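PDB 3TS7: geranyltranstransferase from Methylococcus capsulatus, which probably catalyses the magnesium-dependent condensation of isopentenyl diphosphate with geranyl diphosphate to give farnesyl diphosphate. Local coordinates for residues B[53-65]-B[283-297]. Numbering follows the deposited sequence.
Sequences MRPLLTYATGQTI and FGPEADLLRELARFI. With PO4 (phosphate ion), chain E.
M53 lies against I297 at one end of the interface, and its atoms can be followed outward. M53 CB stands 3.9 Å from O2 of a bound phosphate. M53 CG, anti to the backbone N (chi1 -168°), approaches CD1 of I297 at 3.7 Å, and SD touches both CG2 and CD1 of the same isoleucine. Bends at chi2 and chi3 then carry CE back to phosphate O2. Cut back to an alanine, the residue would lose CG, SD and CE, which is likely to open a gap beside I297 and the ion. That phosphate, probably from the crystallisation liquor, is gripped at the guanidinium edge of R54, where NH1 donates to O4 (2.8 Å, 164° at the hydrogen) and NH2 adds a weak bond to the same oxygen. Helices 53-65 and 288-297 run nearly antiparallel (154°), with their axes 9.4 Å apart at closest approach, and pack within the all-helical isoprenoid synthase fold of the FPP/GGPP synthases. Helix 208-237 also touches M53, L57 and L290. Near the middle, the methyl of A60 meets CD2 of three leucines, L289, L290 and L293, and L57 CD2 reaches L293 CD2 at 3.8 Å. NE2 of Q63 rests on L289 CD2, the two side chains crossing at about a right angle. At the other end, T64 OG1 lies 3.2 Å from E286 O, with A60 O a competing acceptor for its one proton. T64 CG2, anti to the backbone N, sits over one face of the F283 ring, 4.0 Å from F283 CD2.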
ATOM      1  N   MET B  53      -2.427 -19.296  -3.823  1.00 38.34           N
ATOM      2  CA  MET B  53      -1.942 -20.001  -2.644  1.00 37.06           C
ATOM      3  C   MET B  53      -2.346 -19.274  -1.363  1.00 38.06           C
ATOM      4  O   MET B  53      -2.790 -19.898  -0.389  1.00 32.79           O
ATOM      5  CB  MET B  53      -0.416 -20.140  -2.690  1.00 36.80           C
ATOM      6  CG  MET B  53       0.125 -21.120  -1.635  1.00 48.73           C
ATOM      7  SD  MET B  53       1.674 -20.672  -0.826  1.00 58.36           S
ATOM      8  CE  MET B  53       2.748 -20.222  -2.180  1.00 47.90           C
ATOM      9  N   ARG B  54      -2.174 -17.956  -1.355  1.00 33.84           N
ATOM     10  CA  ARG B  54      -2.512 -17.190  -0.154  1.00 31.51           C
ATOM     11  C   ARG B  54      -4.015 -17.191   0.212  1.00 30.99           C
ATOM     12  O   ARG B  54      -4.337 -17.380   1.389  1.00 36.70           O
ATOM     13  CB  ARG B  54      -1.867 -15.801  -0.172  1.00 37.24           C
ATOM     14  CG  ARG B  54      -0.360 -15.874  -0.046  1.00 35.82           C
ATOM     15  CD  ARG B  54       0.308 -14.811  -0.870  1.00 41.70           C
ATOM     16  NE  ARG B  54       1.730 -15.095  -1.022  1.00 39.61           N
ATOM     17  CZ  ARG B  54       2.252 -15.793  -2.018  1.00 33.82           C
ATOM     18  NH1 ARG B  54       3.558 -15.988  -2.054  1.00 39.39           N
ATOM     19  NH2 ARG B  54       1.484 -16.284  -2.978  1.00 39.35           N
ATOM     20  N   PRO B  55      -4.925 -16.981  -0.774  1.00 35.84           N
ATOM     21  CA  PRO B  55      -6.358 -17.191  -0.538  1.00 37.07           C
ATOM     22  C   PRO B  55      -6.716 -18.598  -0.093  1.00 33.69           C
ATOM     23  O   PRO B  55      -7.576 -18.750   0.763  1.00 37.43           O
ATOM     24  CB  PRO B  55      -6.972 -16.940  -1.919  1.00 34.24           C
ATOM     25  CG  PRO B  55      -6.120 -15.870  -2.463  1.00 39.44           C
ATOM     26  CD  PRO B  55      -4.723 -16.260  -2.048  1.00 34.04           C
ATOM     27  N   LEU B  56      -6.080 -19.610  -0.685  1.00 40.43           N
ATOM     28  CA  LEU B  56      -6.337 -21.003  -0.279  1.00 38.56           C
ATOM     29  C   LEU B  56      -5.999 -21.181   1.187  1.00 35.93           C
ATOM     30  O   LEU B  56      -6.789 -21.750   1.934  1.00 31.11           O
ATOM     31  CB  LEU B  56      -5.547 -21.990  -1.122  1.00 36.51           C
ATOM     32  CG  LEU B  56      -5.995 -22.198  -2.566  1.00 45.33           C
ATOM     33  CD1 LEU B  56      -4.959 -23.029  -3.313  1.00 46.16           C
ATOM     34  CD2 LEU B  56      -7.360 -22.830  -2.633  1.00 41.15           C
ATOM     35  N   LEU B  57      -4.846 -20.656   1.605  1.00 34.37           N
ATOM     36  CA  LEU B  57      -4.495 -20.640   3.021  1.00 33.99           C
ATOM     37  C   LEU B  57      -5.532 -19.915   3.872  1.00 36.44           C
ATOM     38  O   LEU B  57      -5.874 -20.392   4.937  1.00 33.71           O
ATOM     39  CB  LEU B  57      -3.124 -20.009   3.241  1.00 35.67           C
ATOM     40  CG  LEU B  57      -1.973 -20.918   2.812  1.00 44.36           C
ATOM     41  CD1 LEU B  57      -0.693 -20.104   2.740  1.00 33.18           C
ATOM     42  CD2 LEU B  57      -1.845 -22.083   3.792  1.00 41.71           C
ATOM     43  N   THR B  58      -6.030 -18.762   3.412  1.00 31.07           N
ATOM     44  CA  THR B  58      -7.078 -18.058   4.161  1.00 31.11           C
ATOM     45  C   THR B  58      -8.365 -18.910   4.265  1.00 28.88           C
ATOM     46  O   THR B  58      -8.887 -19.116   5.364  1.00 33.75           O
ATOM     47  CB  THR B  58      -7.386 -16.670   3.548  1.00 32.10           C
ATOM     48  OG1 THR B  58      -6.176 -15.893   3.530  1.00 30.79           O
ATOM     49  CG2 THR B  58      -8.418 -15.937   4.395  1.00 30.71           C
ATOM     50  N   TYR B  59      -8.847 -19.404   3.131  1.00 28.91           N
ATOM     51  CA  TYR B  59     -10.074 -20.194   3.121  1.00 36.58           C
ATOM     52  C   TYR B  59      -9.900 -21.507   3.901  1.00 36.69           C
ATOM     53  O   TYR B  59     -10.763 -21.877   4.687  1.00 32.41           O
ATOM     54  CB  TYR B  59     -10.535 -20.475   1.690  1.00 40.14           C
ATOM     55  CG  TYR B  59     -11.118 -19.275   0.934  1.00 37.16           C
ATOM     56  CD1 TYR B  59     -12.172 -18.518   1.464  1.00 39.86           C
ATOM     57  CD2 TYR B  59     -10.634 -18.940  -0.329  1.00 39.80           C
ATOM     58  CE1 TYR B  59     -12.712 -17.432   0.745  1.00 38.43           C
ATOM     59  CE2 TYR B  59     -11.156 -17.874  -1.045  1.00 42.35           C
ATOM     60  CZ  TYR B  59     -12.195 -17.130  -0.506  1.00 39.57           C
ATOM     61  OH  TYR B  59     -12.677 -16.083  -1.256  1.00 41.77           O
ATOM     62  N   ALA B  60      -8.769 -22.186   3.717  1.00 38.06           N
ATOM     63  CA  ALA B  60      -8.544 -23.466   4.412  1.00 35.31           C
ATOM     64  C   ALA B  60      -8.416 -23.293   5.906  1.00 32.21           C
ATOM     65  O   ALA B  60      -8.934 -24.105   6.660  1.00 35.74           O
ATOM     66  CB  ALA B  60      -7.315 -24.197   3.846  1.00 34.97           C
ATOM     67  N   THR B  61      -7.732 -22.235   6.338  1.00 28.82           N
ATOM     68  CA  THR B  61      -7.624 -21.929   7.762  1.00 30.88           C
ATOM     69  C   THR B  61      -9.002 -21.624   8.357  1.00 35.43           C
ATOM     70  O   THR B  61      -9.335 -22.112   9.427  1.00 34.04           O
ATOM     71  CB  THR B  61      -6.678 -20.730   8.010  1.00 29.79           C
ATOM     72  OG1 THR B  61      -5.374 -21.057   7.515  1.00 40.19           O
ATOM     73  CG2 THR B  61      -6.590 -20.381   9.482  1.00 29.97           C
ATOM     74  N   GLY B  62      -9.805 -20.833   7.648  1.00 36.18           N
ATOM     75  CA  GLY B  62     -11.142 -20.476   8.132  1.00 36.16           C
ATOM     76  C   GLY B  62     -12.052 -21.675   8.336  1.00 32.93           C
ATOM     77  O   GLY B  62     -12.747 -21.774   9.353  1.00 38.00           O
ATOM     78  N   GLN B  63     -12.035 -22.583   7.368  1.00 36.12           N
ATOM     79  CA  GLN B  63     -12.810 -23.824   7.434  1.00 43.06           C
ATOM     80  C   GLN B  63     -12.376 -24.679   8.624  1.00 44.98           C
ATOM     81  O   GLN B  63     -13.211 -25.315   9.272  1.00 43.74           O
ATOM     82  CB  GLN B  63     -12.689 -24.612   6.123  1.00 42.71           C
ATOM     83  CG  GLN B  63     -13.708 -25.711   5.980  1.00 47.51           C
ATOM     84  CD  GLN B  63     -13.529 -26.499   4.726  1.00 49.57           C
ATOM     85  OE1 GLN B  63     -13.787 -26.011   3.624  1.00 54.98           O
ATOM     86  NE2 GLN B  63     -13.097 -27.738   4.875  1.00 43.94           N
ATOM     87  N   THR B  64     -11.080 -24.641   8.933  1.00 42.36           N
ATOM     88  CA  THR B  64     -10.508 -25.433  10.018  1.00 38.62           C
ATOM     89  C   THR B  64     -10.982 -24.966  11.382  1.00 39.32           C
ATOM     90  O   THR B  64     -11.305 -25.779  12.243  1.00 33.75           O
ATOM     91  CB  THR B  64      -8.950 -25.460   9.914  1.00 38.36           C
ATOM     92  OG1 THR B  64      -8.585 -26.165   8.721  1.00 37.47           O
ATOM     93  CG2 THR B  64      -8.295 -26.150  11.114  1.00 35.80           C
ATOM     94  N   ILE B  65     -11.043 -23.657  11.571  1.00 33.18           N
ATOM     95  CA  ILE B  65     -11.441 -23.091  12.859  1.00 33.92           C
ATOM     96  C   ILE B  65     -12.949 -22.705  12.873  1.00 33.95           C
ATOM     97  O   ILE B  65     -13.437 -22.121  13.834  1.00 33.11           O
ATOM     98  CB  ILE B  65     -10.554 -21.865  13.216  1.00 35.29           C
ATOM     99  CG1 ILE B  65     -10.725 -20.786  12.136  1.00 32.49           C
ATOM    100  CG2 ILE B  65      -9.081 -22.291  13.361  1.00 29.14           C
ATOM    101  CD1 ILE B  65      -9.897 -19.525  12.356  1.00 35.85           C
ATOM    102  N   PHE B 283      -5.622 -29.790  16.595  1.00 33.20           N
ATOM    103  CA  PHE B 283      -6.834 -29.949  15.807  1.00 33.56           C
ATOM    104  C   PHE B 283      -7.063 -31.403  15.429  1.00 37.95           C
ATOM    105  O   PHE B 283      -6.114 -32.174  15.316  1.00 38.30           O
ATOM    106  CB  PHE B 283      -6.731 -29.113  14.542  1.00 31.82           C
ATOM    107  CG  PHE B 283      -6.536 -27.642  14.807  1.00 30.79           C
ATOM    108  CD1 PHE B 283      -5.251 -27.093  14.867  1.00 39.14           C
ATOM    109  CD2 PHE B 283      -7.634 -26.816  15.016  1.00 38.52           C
ATOM    110  CE1 PHE B 283      -5.070 -25.722  15.138  1.00 40.17           C
ATOM    111  CE2 PHE B 283      -7.464 -25.454  15.272  1.00 41.47           C
ATOM    112  CZ  PHE B 283      -6.194 -24.907  15.338  1.00 35.19           C
ATOM    113  N   GLY B 284      -8.326 -31.757  15.201  1.00 42.40           N
ATOM    114  CA  GLY B 284      -8.688 -33.100  14.761  1.00 33.89           C
ATOM    115  C   GLY B 284      -8.812 -33.191  13.256  1.00 40.04           C
ATOM    116  O   GLY B 284      -8.051 -32.519  12.536  1.00 40.73           O
ATOM    117  N   PRO B 285      -9.780 -34.011  12.752  1.00 34.11           N
ATOM    118  CA  PRO B 285      -9.914 -34.185  11.299  1.00 30.82           C
ATOM    119  C   PRO B 285     -10.352 -32.923  10.538  1.00 27.05           C
ATOM    120  O   PRO B 285     -10.183 -32.886   9.319  1.00 31.19           O
ATOM    121  CB  PRO B 285     -10.977 -35.306  11.162  1.00 33.18           C
ATOM    122  CG  PRO B 285     -11.753 -35.223  12.397  1.00 30.69           C
ATOM    123  CD  PRO B 285     -10.738 -34.867  13.476  1.00 40.30           C
ATOM    124  N   GLU B 286     -10.870 -31.906  11.238  1.00 34.13           N
ATOM    125  CA  GLU B 286     -11.149 -30.575  10.605  1.00 39.55           C
ATOM    126  C   GLU B 286      -9.880 -29.940  10.045  1.00 41.30           C
ATOM    127  O   GLU B 286      -9.952 -29.043   9.193  1.00 38.93           O
ATOM    128  CB  GLU B 286     -11.759 -29.511  11.547  1.00 37.05           C
ATOM    129  CG  GLU B 286     -12.311 -29.891  12.917  1.00 60.50           C
ATOM    130  CD  GLU B 286     -11.261 -30.414  13.884  1.00 61.78           C
ATOM    131  OE1 GLU B 286     -10.511 -29.651  14.548  1.00 45.13           O
ATOM    132  OE2 GLU B 286     -11.220 -31.640  13.980  1.00 48.26           O
ATOM    133  N   ALA B 287      -8.722 -30.374  10.546  1.00 34.70           N
ATOM    134  CA  ALA B 287      -7.445 -29.905  10.038  1.00 33.64           C
ATOM    135  C   ALA B 287      -6.823 -30.803   8.964  1.00 33.07           C
ATOM    136  O   ALA B 287      -5.700 -30.557   8.536  1.00 31.97           O
ATOM    137  CB  ALA B 287      -6.459 -29.655  11.194  1.00 32.36           C
ATOM    138  N   ASP B 288      -7.539 -31.846   8.536  1.00 33.79           N
ATOM    139  CA  ASP B 288      -7.054 -32.713   7.451  1.00 36.24           C
ATOM    140  C   ASP B 288      -6.795 -31.941   6.171  1.00 43.21           C
ATOM    141  O   ASP B 288      -5.866 -32.263   5.419  1.00 36.89           O
ATOM    142  CB  ASP B 288      -8.016 -33.865   7.147  1.00 37.46           C
ATOM    143  CG  ASP B 288      -7.968 -34.944   8.201  1.00 41.71           C
ATOM    144  OD1 ASP B 288      -7.073 -34.866   9.081  1.00 37.26           O
ATOM    145  OD2 ASP B 288      -8.825 -35.853   8.162  1.00 35.64           O
ATOM    146  N   LEU B 289      -7.633 -30.933   5.928  1.00 39.57           N
ATOM    147  CA  LEU B 289      -7.457 -30.045   4.809  1.00 35.70           C
ATOM    148  C   LEU B 289      -6.089 -29.359   4.840  1.00 31.58           C
ATOM    149  O   LEU B 289      -5.400 -29.323   3.819  1.00 33.64           O
ATOM    150  CB  LEU B 289      -8.576 -28.997   4.785  1.00 41.21           C
ATOM    151  CG  LEU B 289      -8.667 -28.199   3.484  1.00 39.17           C
ATOM    152  CD1 LEU B 289      -9.058 -29.093   2.313  1.00 51.63           C
ATOM    153  CD2 LEU B 289      -9.704 -27.067   3.664  1.00 47.56           C
ATOM    154  N   LEU B 290      -5.698 -28.851   6.005  1.00 29.80           N
ATOM    155  CA  LEU B 290      -4.376 -28.205   6.155  1.00 32.48           C
ATOM    156  C   LEU B 290      -3.211 -29.200   6.044  1.00 37.08           C
ATOM    157  O   LEU B 290      -2.140 -28.863   5.525  1.00 32.53           O
ATOM    158  CB  LEU B 290      -4.294 -27.432   7.464  1.00 31.47           C
ATOM    159  CG  LEU B 290      -5.208 -26.189   7.528  1.00 28.60           C
ATOM    160  CD1 LEU B 290      -5.092 -25.562   8.882  1.00 36.66           C
ATOM    161  CD2 LEU B 290      -4.837 -25.181   6.430  1.00 38.99           C
ATOM    162  N   ARG B 291      -3.447 -30.428   6.502  1.00 34.06           N
ATOM    163  CA  ARG B 291      -2.477 -31.511   6.388  1.00 34.09           C
ATOM    164  C   ARG B 291      -2.176 -31.815   4.926  1.00 36.59           C
ATOM    165  O   ARG B 291      -1.017 -31.938   4.539  1.00 35.30           O
ATOM    166  CB  ARG B 291      -2.967 -32.763   7.149  1.00 33.87           C
ATOM    167  CG  ARG B 291      -2.917 -32.623   8.661  1.00 28.41           C
ATOM    168  CD  ARG B 291      -3.401 -33.862   9.468  1.00 30.62           C
ATOM    169  NE  ARG B 291      -3.477 -33.519  10.888  1.00 31.68           N
ATOM    170  CZ  ARG B 291      -4.581 -33.163  11.541  1.00 29.55           C
ATOM    171  NH1 ARG B 291      -4.508 -32.819  12.804  1.00 30.68           N
ATOM    172  NH2 ARG B 291      -5.758 -33.138  10.938  1.00 30.50           N
ATOM    173  N   GLU B 292      -3.218 -31.899   4.108  1.00 33.45           N
ATOM    174  CA  GLU B 292      -3.057 -32.151   2.687  1.00 29.79           C
ATOM    175  C   GLU B 292      -2.536 -30.933   1.920  1.00 37.38           C
ATOM    176  O   GLU B 292      -1.776 -31.069   0.943  1.00 34.40           O
ATOM    177  CB  GLU B 292      -4.394 -32.601   2.083  1.00 36.57           C
ATOM    178  CG  GLU B 292      -4.874 -33.952   2.622  1.00 32.68           C
ATOM    179  CD  GLU B 292      -4.031 -35.126   2.125  1.00 38.77           C
ATOM    180  OE1 GLU B 292      -3.850 -36.094   2.893  1.00 47.60           O
ATOM    181  OE2 GLU B 292      -3.550 -35.092   0.971  1.00 45.99           O
ATOM    182  N   LEU B 293      -2.976 -29.751   2.339  1.00 31.79           N
ATOM    183  CA  LEU B 293      -2.517 -28.511   1.717  1.00 32.20           C
ATOM    184  C   LEU B 293      -1.001 -28.293   1.952  1.00 31.37           C
ATOM    185  O   LEU B 293      -0.299 -27.862   1.039  1.00 40.31           O
ATOM    186  CB  LEU B 293      -3.332 -27.317   2.220  1.00 36.47           C
ATOM    187  CG  LEU B 293      -3.097 -25.979   1.515  1.00 37.60           C
ATOM    188  CD1 LEU B 293      -3.461 -26.057   0.014  1.00 36.53           C
ATOM    189  CD2 LEU B 293      -3.870 -24.869   2.213  1.00 44.37           C
ATOM    190  N   ALA B 294      -0.513 -28.611   3.157  1.00 37.62           N
ATOM    191  CA  ALA B 294       0.933 -28.625   3.435  1.00 39.09           C
ATOM    192  C   ALA B 294       1.727 -29.411   2.382  1.00 38.08           C
ATOM    193  O   ALA B 294       2.646 -28.861   1.765  1.00 39.76           O
ATOM    194  CB  ALA B 294       1.212 -29.143   4.819  1.00 35.23           C
ATOM    195  N   ARG B 295       1.344 -30.663   2.138  1.00 39.43           N
ATOM    196  CA  ARG B 295       2.021 -31.494   1.132  1.00 38.20           C
ATOM    197  C   ARG B 295       1.973 -30.906  -0.272  1.00 41.88           C
ATOM    198  O   ARG B 295       2.991 -30.859  -0.959  1.00 44.10           O
ATOM    199  CB  ARG B 295       1.501 -32.944   1.123  1.00 33.89           C
ATOM    200  CG  ARG B 295       2.080 -33.752  -0.051  1.00 50.79           C
ATOM    201  CD  ARG B 295       1.658 -35.203  -0.142  1.00 59.34           C
ATOM    202  NE  ARG B 295       0.217 -35.408  -0.020  1.00 69.04           N
ATOM    203  CZ  ARG B 295      -0.394 -36.570  -0.260  1.00 76.29           C
ATOM    204  NH1 ARG B 295       0.312 -37.632  -0.640  1.00 81.62           N
ATOM    205  NH2 ARG B 295      -1.707 -36.680  -0.105  1.00 54.78           N
ATOM    206  N   PHE B 296       0.793 -30.455  -0.684  1.00 45.24           N
ATOM    207  CA  PHE B 296       0.590 -29.878  -2.008  1.00 42.55           C
ATOM    208  C   PHE B 296       1.486 -28.654  -2.265  1.00 39.71           C
ATOM    209  O   PHE B 296       2.123 -28.542  -3.316  1.00 40.92           O
ATOM    210  CB  PHE B 296      -0.890 -29.497  -2.182  1.00 40.52           C
ATOM    211  CG  PHE B 296      -1.176 -28.779  -3.463  1.00 40.36           C
ATOM    212  CD1 PHE B 296      -1.261 -27.390  -3.492  1.00 46.78           C
ATOM    213  CD2 PHE B 296      -1.340 -29.487  -4.651  1.00 42.89           C
ATOM    214  CE1 PHE B 296      -1.503 -26.713  -4.695  1.00 47.68           C
ATOM    215  CE2 PHE B 296      -1.601 -28.821  -5.852  1.00 47.35           C
ATOM    216  CZ  PHE B 296      -1.674 -27.431  -5.874  1.00 46.25           C
ATOM    217  N   ILE B 297       1.504 -27.740  -1.304  1.00 40.09           N
ATOM    218  CA  ILE B 297       2.278 -26.501  -1.423  1.00 42.18           C
ATOM    219  C   ILE B 297       3.783 -26.831  -1.402  1.00 45.62           C
ATOM    220  O   ILE B 297       4.521 -26.397  -2.287  1.00 45.13           O
ATOM    221  CB  ILE B 297       1.894 -25.494  -0.310  1.00 39.96           C
ATOM    222  CG1 ILE B 297       0.471 -24.959  -0.543  1.00 32.44           C
ATOM    223  CG2 ILE B 297       2.926 -24.336  -0.193  1.00 38.19           C
ATOM    224  CD1 ILE B 297      -0.043 -24.074   0.602  1.00 38.36           C
TER
HETATM  225  P   PO4 E 323       3.709 -18.298  -5.445  1.00 76.11           P
HETATM  226  O1  PO4 E 323       3.672 -17.247  -6.534  1.00 77.88           O
HETATM  227  O2  PO4 E 323       2.332 -18.871  -5.211  1.00 77.28           O
HETATM  228  O3  PO4 E 323       4.617 -19.420  -5.866  1.00 70.24           O
HETATM  229  O4  PO4 E 323       4.225 -17.660  -4.179  1.00 62.99           O